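PDB 4DJT: GTP-binding nuclear protein GSP1 from Encephalitozoon cuniculi, which binds GTP and GDP as a Ran-family small GTPase and probably drives protein import into the nucleus and RNA export from it. Local coordinates for residues 13-18 with 79-84; 44-49 with 64-69. All blocks are in the same frame, centred on the assembly; numbering follows the deposited sequence.

Interaction 1: residues 13-18 with 79-84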
loop_
_atom_site.group_PDB
_atom_site.type_symbol
_atom_site.label_atom_id
_atom_site.label_comp_id
_atom_site.label_asym_id
_atom_site.label_seq_id
_atom_site.Cartn_x
_atom_site.Cartn_y
_atom_site.Cartn_z
ATOM N N LYS A 13 0.033 -2.976 -11.048
ATOM C CA LYS A 13 -0.243 -1.725 -10.353
ATOM C C LYS A 13 -0.843 -2.012 -8.993
ATOM O O LYS A 13 -1.840 -2.774 -8.881
ATOM C CB LYS A 13 -1.206 -0.861 -11.126
ATOM C CG LYS A 13 -1.722 0.337 -10.334
ATOM C CD LYS A 13 -2.679 1.155 -11.152
ATOM C CE LYS A 13 -3.306 2.288 -10.345
ATOM N NZ LYS A 13 -4.070 3.229 -11.218
ATOM N N ILE A 14 -0.344 -1.320 -7.972
ATOM C CA ILE A 14 -0.866 -1.504 -6.617
ATOM C C ILE A 14 -1.230 -0.120 -6.082
ATOM O O ILE A 14 -0.411 0.804 -6.167
ATOM C CB ILE A 14 0.182 -2.141 -5.659
ATOM C CG1 ILE A 14 0.661 -3.519 -6.166
ATOM C CG2 ILE A 14 -0.346 -2.165 -4.224
ATOM C CD1 ILE A 14 -0.413 -4.569 -6.208
ATOM N N CYS A 15 -2.403 0.012 -5.478
ATOM C CA CYS A 15 -2.798 1.265 -4.816
ATOM C C CYS A 15 -2.568 1.221 -3.331
ATOM O O CYS A 15 -3.014 0.278 -2.655
ATOM C CB CYS A 15 -4.285 1.568 -5.047
ATOM S SG CYS A 15 -4.663 1.921 -6.788
ATOM N N LEU A 16 -1.907 2.249 -2.805
ATOM C CA LEU A 16 -1.899 2.464 -1.340
ATOM C C LEU A 16 -3.107 3.268 -0.946
ATOM O O LEU A 16 -3.351 4.344 -1.474
ATOM C CB LEU A 16 -0.642 3.209 -0.880
ATOM C CG LEU A 16 0.662 2.650 -1.342
ATOM C CD1 LEU A 16 1.832 3.494 -0.777
ATOM C CD2 LEU A 16 0.790 1.175 -0.962
ATOM N N ILE A 17 -3.834 2.765 0.020
ATOM C CA ILE A 17 -5.023 3.432 0.502
ATOM C C ILE A 17 -5.075 3.419 2.014
ATOM O O ILE A 17 -4.356 2.666 2.671
ATOM C CB ILE A 17 -6.281 2.791 -0.081
ATOM C CG1 ILE A 17 -6.243 1.273 0.018
ATOM C CG2 ILE A 17 -6.407 3.200 -1.530
ATOM C CD1 ILE A 17 -7.567 0.606 -0.414
ATOM N N GLY A 18 -5.923 4.294 2.546
ATOM C CA GLY A 18 -6.013 4.508 3.971
ATOM C C GLY A 18 -6.024 5.990 4.291
ATOM O O GLY A 18 -5.626 6.822 3.471
ATOM N N ASP A 79 -11.436 8.133 -9.515
ATOM C CA ASP A 79 -11.494 6.769 -10.000
ATOM C C ASP A 79 -10.218 6.359 -10.720
ATOM O O ASP A 79 -9.799 5.219 -10.614
ATOM C CB ASP A 79 -12.694 6.577 -10.951
ATOM C CG ASP A 79 -14.059 6.673 -10.234
ATOM O OD1 ASP A 79 -14.105 6.712 -8.981
ATOM O OD2 ASP A 79 -15.094 6.700 -10.942
ATOM N N VAL A 80 -9.608 7.287 -11.460
ATOM C CA VAL A 80 -8.360 6.990 -12.190
ATOM C C VAL A 80 -7.212 6.573 -11.273
ATOM O O VAL A 80 -6.307 5.889 -11.713
ATOM C CB VAL A 80 -7.913 8.152 -13.113
ATOM C CG1 VAL A 80 -8.749 8.151 -14.390
ATOM C CG2 VAL A 80 -8.007 9.487 -12.394
ATOM N N TYR A 81 -7.274 6.960 -10.010
ATOM C CA TYR A 81 -6.324 6.463 -9.026
ATOM C C TYR A 81 -6.402 4.947 -8.961
ATOM O O TYR A 81 -5.375 4.263 -8.941
ATOM C CB TYR A 81 -6.579 7.086 -7.657
ATOM C CG TYR A 81 -5.534 6.736 -6.599
ATOM C CD1 TYR A 81 -5.779 5.772 -5.627
ATOM C CD2 TYR A 81 -4.290 7.371 -6.577
ATOM C CE1 TYR A 81 -4.812 5.438 -4.671
ATOM C CE2 TYR A 81 -3.330 7.036 -5.637
ATOM C CZ TYR A 81 -3.587 6.069 -4.689
ATOM O OH TYR A 81 -2.614 5.809 -3.711
ATOM N N TYR A 82 -7.633 4.433 -8.902
ATOM C CA TYR A 82 -7.864 2.996 -8.716
ATOM C C TYR A 82 -7.765 2.205 -10.021
ATOM O O TYR A 82 -7.367 1.041 -10.021
ATOM C CB TYR A 82 -9.209 2.761 -8.060
ATOM C CG TYR A 82 -9.336 3.385 -6.706
ATOM C CD1 TYR A 82 -8.482 3.031 -5.673
ATOM C CD2 TYR A 82 -10.295 4.300 -6.446
ATOM C CE1 TYR A 82 -8.592 3.587 -4.427
ATOM C CE2 TYR A 82 -10.419 4.867 -5.182
ATOM C CZ TYR A 82 -9.564 4.478 -4.177
ATOM O OH TYR A 82 -9.669 5.042 -2.938
ATOM N N ILE A 83 -8.166 2.817 -11.135
ATOM C CA ILE A 83 -8.331 2.070 -12.391
ATOM C C ILE A 83 -7.057 1.338 -12.805
ATOM O O ILE A 83 -5.967 1.895 -12.771
ATOM C CB ILE A 83 -8.764 2.988 -13.551
ATOM C CG1 ILE A 83 -10.219 3.414 -13.358
ATOM C CG2 ILE A 83 -8.626 2.260 -14.898
ATOM C CD1 ILE A 83 -10.733 4.409 -14.405
ATOM N N GLY A 84 -7.199 0.080 -13.177
ATOM C CA GLY A 84 -6.063 -0.698 -13.633
ATOM C C GLY A 84 -5.278 -1.389 -12.516
ATOM O O GLY A 84 -4.343 -2.139 -12.811
HETATM O O HOH W 1 -2.123 -4.014 -12.649
#
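Lys13 reaches from strand 11-17 to the short, weakly bonded helix 79-82 and the turn after it. Its CB lies 3.8 Å from Gly84 O. CG stands anti to the backbone N (chi1 170°), and the chain stays extended beyond it. CD then passes Ile83 O and Gly84 C, and CE comes 3.2 Å from Tyr81 O. At the tip, NZ donates to two main-chain oxygens, Ile83 O and Tyr81 O, each 2.8 Å away. It approaches Ile83 O from a tilted position and Tyr81 O from above the carbonyl plane. Water 1 adds a bridge, accepting from Lys13 N and donating to Gly84 O.

Two residues on, Cys15 SG makes an oblique sulfur-aromatic contact with the Tyr81 ring, 4.6 Å from its centroid. It also has a longer oblique sulfur-aromatic contact with Tyr82. The Tyr81 ring passes Cys15 CB and reaches the strand backbone. Its OH gives a hydrogen bond of 2.8 Å to Leu16 O, in the carbonyl plane and on a lone pair. Ile17 CG2 meets the edge of the Tyr82 ring, 3.6 Å from CE1. The two side chains cross at about a right angle. Tyr82 OH is hydrogen-bonded to Glu109 OE2 of helix 103-114.

The helix belongs to the predicted Switch-II region, and Gly18 probably opens the P-loop. Lys13 also makes a cation-pi contact with Trp66. Polar bonds at both ends flank a middle of sulfur, rings and a methyl. A probably charged ammonium group gathers two switch carbonyls, and a switch phenol takes a strand carbonyl. Each segment thus sends a side-chain donor to main-chain oxygen of the other.

Interaction 2: residues 44-49 with 64-69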
loop_
_atom_site.group_PDB
_atom_site.type_symbol
_atom_site.label_atom_id
_atom_site.label_comp_id
_atom_site.label_asym_id
_atom_site.label_seq_id
_atom_site.Cartn_x
_atom_site.Cartn_y
_atom_site.Cartn_z
ATOM N N VAL A 44 -4.290 12.925 -11.593
ATOM C CA VAL A 44 -4.727 12.042 -10.532
ATOM C C VAL A 44 -4.312 12.532 -9.152
ATOM O O VAL A 44 -5.055 12.326 -8.206
ATOM C CB VAL A 44 -4.269 10.596 -10.743
ATOM C CG1 VAL A 44 -2.784 10.522 -10.940
ATOM C CG2 VAL A 44 -4.662 9.752 -9.535
ATOM N N GLY A 45 -3.155 13.205 -9.043
ATOM C CA GLY A 45 -2.604 13.579 -7.733
ATOM C C GLY A 45 -1.879 12.359 -7.135
ATOM O O GLY A 45 -2.166 11.905 -6.012
ATOM N N ALA A 46 -0.990 11.770 -7.917
ATOM C CA ALA A 46 -0.351 10.555 -7.467
ATOM C C ALA A 46 1.045 10.415 -8.008
ATOM O O ALA A 46 1.364 10.904 -9.083
ATOM C CB ALA A 46 -1.184 9.346 -7.867
ATOM N N VAL A 47 1.886 9.774 -7.202
ATOM C CA VAL A 47 3.210 9.370 -7.586
ATOM C C VAL A 47 3.235 7.854 -7.741
ATOM O O VAL A 47 2.785 7.123 -6.855
ATOM C CB VAL A 47 4.239 9.769 -6.491
ATOM C CG1 VAL A 47 5.608 9.135 -6.746
ATOM C CG2 VAL A 47 4.339 11.289 -6.402
ATOM N N ASN A 48 3.777 7.384 -8.856
ATOM C CA ASN A 48 4.106 5.962 -8.987
ATOM C C ASN A 48 5.507 5.657 -8.519
ATOM O O ASN A 48 6.458 6.267 -8.994
ATOM C CB ASN A 48 4.000 5.464 -10.420
ATOM C CG ASN A 48 4.307 3.985 -10.512
ATOM O OD1 ASN A 48 3.624 3.210 -9.897
ATOM N ND2 ASN A 48 5.344 3.601 -11.265
ATOM N N HIS A 49 5.625 4.656 -7.644
ATOM C CA HIS A 49 6.918 4.138 -7.133
ATOM C C HIS A 49 7.163 2.748 -7.652
ATOM O O HIS A 49 6.557 1.800 -7.173
ATOM C CB HIS A 49 6.878 4.082 -5.600
ATOM C CG HIS A 49 6.739 5.417 -4.932
ATOM N ND1 HIS A 49 7.801 6.190 -4.636
ATOM C CD2 HIS A 49 5.615 6.088 -4.441
ATOM C CE1 HIS A 49 7.373 7.306 -3.996
ATOM N NE2 HIS A 49 6.043 7.238 -3.882
ATOM N N ASN A 64 4.159 -1.348 -9.535
ATOM C CA ASN A 64 4.049 0.084 -9.714
ATOM C C ASN A 64 3.094 0.567 -8.675
ATOM O O ASN A 64 1.862 0.394 -8.811
ATOM C CB ASN A 64 3.546 0.387 -11.137
ATOM C CG ASN A 64 4.639 0.238 -12.172
ATOM O OD1 ASN A 64 5.789 0.687 -11.971
ATOM N ND2 ASN A 64 4.296 -0.388 -13.309
ATOM N N VAL A 65 3.654 1.070 -7.569
ATOM C CA VAL A 65 2.888 1.340 -6.381
ATOM C C VAL A 65 2.498 2.829 -6.357
ATOM O O VAL A 65 3.351 3.692 -6.363
ATOM C CB VAL A 65 3.677 0.955 -5.087
ATOM C CG1 VAL A 65 2.761 1.085 -3.869
ATOM C CG2 VAL A 65 4.244 -0.438 -5.212
ATOM N N TRP A 66 1.192 3.111 -6.434
ATOM C CA TRP A 66 0.685 4.490 -6.440
ATOM C C TRP A 66 0.449 4.992 -5.075
ATOM O O TRP A 66 -0.139 4.291 -4.239
ATOM C CB TRP A 66 -0.613 4.575 -7.226
ATOM C CG TRP A 66 -0.390 4.485 -8.698
ATOM C CD1 TRP A 66 0.576 3.750 -9.364
ATOM C CD2 TRP A 66 -1.150 5.152 -9.744
ATOM N NE1 TRP A 66 0.483 3.956 -10.709
ATOM C CE2 TRP A 66 -0.551 4.758 -10.997
ATOM C CE3 TRP A 66 -2.255 6.004 -9.755
ATOM C CZ2 TRP A 66 -1.029 5.216 -12.218
ATOM C CZ3 TRP A 66 -2.734 6.451 -10.980
ATOM C CH2 TRP A 66 -2.140 6.063 -12.185
ATOM N N ASP A 67 0.901 6.207 -4.822
ATOM C CA ASP A 67 0.683 6.890 -3.530
ATOM C C ASP A 67 0.041 8.202 -3.845
ATOM O O ASP A 67 0.339 8.789 -4.885
ATOM C CB ASP A 67 2.026 7.152 -2.836
ATOM C CG ASP A 67 1.883 7.757 -1.446
ATOM O OD1 ASP A 67 0.868 7.480 -0.802
ATOM O OD2 ASP A 67 2.856 8.449 -0.969
ATOM N N THR A 68 -0.775 8.714 -2.934
ATOM C CA THR A 68 -1.392 10.005 -3.127
ATOM C C THR A 68 -0.406 11.134 -2.768
ATOM O O THR A 68 0.654 10.899 -2.226
ATOM C CB THR A 68 -2.615 10.217 -2.231
ATOM O OG1 THR A 68 -2.180 10.476 -0.877
ATOM C CG2 THR A 68 -3.559 9.048 -2.298
ATOM N N ALA A 69 -0.787 12.359 -3.124
ATOM C CA ALA A 69 -0.068 13.561 -2.688
ATOM C C ALA A 69 -0.775 14.253 -1.482
ATOM O O ALA A 69 -0.552 15.429 -1.218
ATOM C CB ALA A 69 0.048 14.530 -3.878
#
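Asn48 and Asn64 meet through their amides on neighbouring antiparallel strands. Asn48 CG is anti to the backbone N (chi1 -178°). ND2 donates to Asn64 OD1 at 3.0 Å, with a nearly straight N-H (164°). The acceptor lies close to the Asn48 amide plane, but the donor stands above the plane of the Asn64 carbonyl. The two amide planes are 66° apart. Asn48 OD1 lies obliquely to the Trp66 ring, 3.1 Å from CD1, and also packs against Asn64 CB.

Trp66 CG is anti to the carbonyl carbon. The other end of its indole meets Ala46 and Val44. Ala46 CB is 4.0 Å from CE3, and both Val44 methyls are 4.1 Å from CZ3. Ala46 with Thr68 and Asn48 with Trp66 are non-hydrogen-bonded pairs, and their side chains share one face of the sheet.

Val47, His49, Val65 and Asp67 take the other. Val47 CG1 lies over one face of the His49 ring, offset toward its rim, while Asp67 CB is at the ring edge, 4.1 Å from CD2. His49 NE2 and Asp67 OD2 are both hydrogen-bonded to Tyr194 OH. His49 ND1 pairs with Lys38 NZ, and Asp67 OD2 with Thr25 OG1.

Val47 with Asp67 and His49 with Val65 are hydrogen-bonded pairs. Asp67 N bonds Val47 O at 2.9 Å, and His49 N bonds Val65 O at 2.8 Å. Gly45 and Ala46 both face Asn41 in a G1 beta bulge.

The hairpin of strands 46-54 and 60-68 lies between strand 39-41 and strand 11-17. Helix 24-28 packs on the face with His49, Val65 and Asp67. Helix 79-82 packs on the face with Ala46, Trp66 and Thr68, through Tyr81.

Interactions 1 and 2 have centres about 8 Å apart and share one mixed sheet. Strands 11-17 and 60-68 are neighbours in it, joined by probable backbone hydrogen bonds from Ile14 to Asn64 and Trp66. Along the chain the order is 13-18, 44-49, 64-69, 79-84, so interaction 2 is nested inside the loop closed by interaction 1. After strand 60-68 and an intervening loop comes helix 79-82, whose Tyr81 packs on the sheet face of Trp66 and Thr68. Interaction 1 involves predicted Switch-II, while interaction 2 includes the end of predicted Switch-I. Together they hold parts of both to the sheet, with Asp67 and Leu16 toward the GDP and magnesium ion.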